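Local coordinates for putative cytoplasmic protein (Salmonella typhimurium LT2, PDB 2Q02) that is of unknown function but binds zinc and adopts a xylose isomerase-like TIM barrel, consistent with an isomerase role, at residues L198-E202 and Q214-S219. Numbering follows the deposited sequence.
Sequences LSGVE and QRIMLS
Ser219 OG donates to Glu202 OE2 at 2.5 Å, meeting the carboxylate on its anti side, 21° out of its plane; the same oxygen accepts from the backbone N of Lys221, so two bonds fix the hydroxyl. Glu202 reaches it with a chain extended beyond CG, and on the way crosses Ile216 at about a right angle, its CG 3.7 Å from Ile216 CD1. Gly200 and Ile216 form a single antiparallel bridge, a hydrogen-bonded pair. Ile216 N gives a hydrogen bond to Gly200 O (2.8 Å) almost in line with the carbonyl, whereas the return bond from Gly200 N to Ile216 O is longer, 3.2 Å, and comes from above the carbonyl plane. Leu218 CD2 packs against the Ser199-Gly200 peptide, 3.6 Å from Gly200 N. From the end of strand 193-198 of the TIM barrel, the chain runs through both segments in the long loop that leads to helix 226-235; the bridge closes this excursion on itself, and the Arg215 side chain beside it reaches the zinc site. Arg215 NE donates a nearly straight hydrogen bond to Ser199 OG (3.1 Å), which lies at the guanidinium edge, near its plane. A bend at chi3 (66°) turns the arginine head toward the zinc ligands: NH2 is hydrogen-bonded to Asp170 and Glu245, while NH1 forms a salt bridge with Asp212. At the outer end a water accepts from Glu202 N and donates to Gln214 O at 2.6 Å, and Val201 CG2 rests 3.4 Å from that same carbonyl oxygen of Gln214.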
loop_
_atom_site.group_PDB
_atom_site.type_symbol
_atom_site.label_atom_id
_atom_site.label_comp_id
_atom_site.label_asym_id
_atom_site.label_seq_id
_atom_site.Cartn_x
_atom_site.Cartn_y
_atom_site.Cartn_z
ATOM N N LEU A 198 -0.396 -2.713 -6.370
ATOM C CA LEU A 198 -0.851 -2.942 -7.723
ATOM C C LEU A 198 -2.378 -2.883 -7.726
ATOM O O LEU A 198 -3.058 -3.277 -6.755
ATOM C CB LEU A 198 -0.393 -4.310 -8.249
ATOM C CG LEU A 198 1.096 -4.694 -8.274
ATOM C CD1 LEU A 198 1.276 -6.174 -8.702
ATOM C CD2 LEU A 198 1.873 -3.774 -9.183
ATOM N N SER A 199 -2.890 -2.337 -8.825
ATOM C CA SER A 199 -4.306 -2.317 -9.133
ATOM C C SER A 199 -4.388 -1.835 -10.560
ATOM O O SER A 199 -3.456 -1.186 -11.056
ATOM C CB SER A 199 -5.106 -1.408 -8.194
ATOM O OG SER A 199 -5.115 -0.073 -8.625
ATOM N N GLY A 200 -5.480 -2.189 -11.223
ATOM C CA GLY A 200 -5.693 -1.799 -12.599
ATOM C C GLY A 200 -6.843 -0.825 -12.687
ATOM O O GLY A 200 -7.685 -0.779 -11.796
ATOM N N VAL A 201 -6.850 -0.043 -13.761
ATOM C CA VAL A 201 -7.970 0.837 -14.119
ATOM C C VAL A 201 -8.264 0.611 -15.597
ATOM O O VAL A 201 -7.347 0.682 -16.402
ATOM C CB VAL A 201 -7.581 2.300 -13.914
ATOM C CG1 VAL A 201 -8.482 3.255 -14.695
ATOM C CG2 VAL A 201 -7.576 2.621 -12.429
ATOM N N GLU A 202 -9.516 0.311 -15.945
ATOM C CA GLU A 202 -9.914 0.137 -17.357
ATOM C C GLU A 202 -10.574 1.414 -17.888
ATOM O O GLU A 202 -10.701 1.607 -19.107
ATOM C CB GLU A 202 -10.865 -1.061 -17.505
ATOM C CG GLU A 202 -10.358 -2.353 -16.856
ATOM C CD GLU A 202 -11.271 -3.559 -17.099
ATOM O OE1 GLU A 202 -12.503 -3.377 -17.266
ATOM O OE2 GLU A 202 -10.747 -4.698 -17.125
ATOM N N GLN A 214 -12.094 4.056 -9.395
ATOM C CA GLN A 214 -11.851 3.367 -10.671
ATOM C C GLN A 214 -10.866 2.209 -10.530
ATOM O O GLN A 214 -10.614 1.489 -11.491
ATOM C CB GLN A 214 -11.304 4.341 -11.720
ATOM C CG GLN A 214 -12.322 5.316 -12.304
ATOM C CD GLN A 214 -12.637 6.486 -11.379
ATOM O OE1 GLN A 214 -11.766 7.271 -11.026
ATOM N NE2 GLN A 214 -13.883 6.597 -10.990
ATOM N N ARG A 215 -10.305 2.028 -9.344
ATOM C CA ARG A 215 -9.235 1.070 -9.168
ATOM C C ARG A 215 -9.813 -0.307 -8.908
ATOM O O ARG A 215 -10.386 -0.569 -7.839
ATOM C CB ARG A 215 -8.285 1.493 -8.043
ATOM C CG ARG A 215 -7.442 2.707 -8.387
ATOM C CD ARG A 215 -6.740 3.232 -7.194
ATOM N NE ARG A 215 -5.755 2.287 -6.707
ATOM C CZ ARG A 215 -4.949 2.505 -5.667
ATOM N NH1 ARG A 215 -4.997 3.656 -4.985
ATOM N NH2 ARG A 215 -4.090 1.558 -5.304
ATOM N N ILE A 216 -9.656 -1.173 -9.904
ATOM C CA ILE A 216 -10.095 -2.564 -9.825
ATOM C C ILE A 216 -8.863 -3.498 -9.856
ATOM O O ILE A 216 -7.849 -3.193 -9.254
ATOM C CB ILE A 216 -11.157 -2.871 -10.911
ATOM C CG1 ILE A 216 -10.604 -2.702 -12.341
ATOM C CG2 ILE A 216 -12.334 -1.956 -10.706
ATOM C CD1 ILE A 216 -11.653 -2.937 -13.431
HETATM N N MSE A 217 -8.955 -4.639 -10.515
HETATM C CA MSE A 217 -7.838 -5.557 -10.598
HETATM C C MSE A 217 -7.245 -5.577 -12.021
HETATM O O MSE A 217 -7.668 -4.805 -12.900
HETATM C CB MSE A 217 -8.281 -6.928 -10.076
HETATM C CG MSE A 217 -8.496 -6.913 -8.556
HETATM SE SE MSE A 217 -6.763 -6.937 -7.530
HETATM C CE MSE A 217 -6.394 -8.826 -7.759
ATOM N N LEU A 218 -6.227 -6.414 -12.227
ATOM C CA LEU A 218 -5.441 -6.368 -13.463
ATOM C C LEU A 218 -6.136 -7.111 -14.579
ATOM O O LEU A 218 -6.556 -8.240 -14.397
ATOM C CB LEU A 218 -4.027 -6.925 -13.233
ATOM C CG LEU A 218 -3.223 -6.158 -12.161
ATOM C CD1 LEU A 218 -1.770 -6.679 -12.047
ATOM C CD2 LEU A 218 -3.239 -4.667 -12.427
ATOM N N SER A 219 -6.299 -6.456 -15.718
ATOM C CA SER A 219 -6.799 -7.130 -16.911
ATOM C C SER A 219 -5.955 -6.710 -18.114
ATOM O O SER A 219 -5.018 -5.907 -17.980
ATOM C CB SER A 219 -8.280 -6.804 -17.140
ATOM O OG SER A 219 -8.448 -5.547 -17.785
HETATM O O HOH W 1 -11.768 1.105 -13.833
#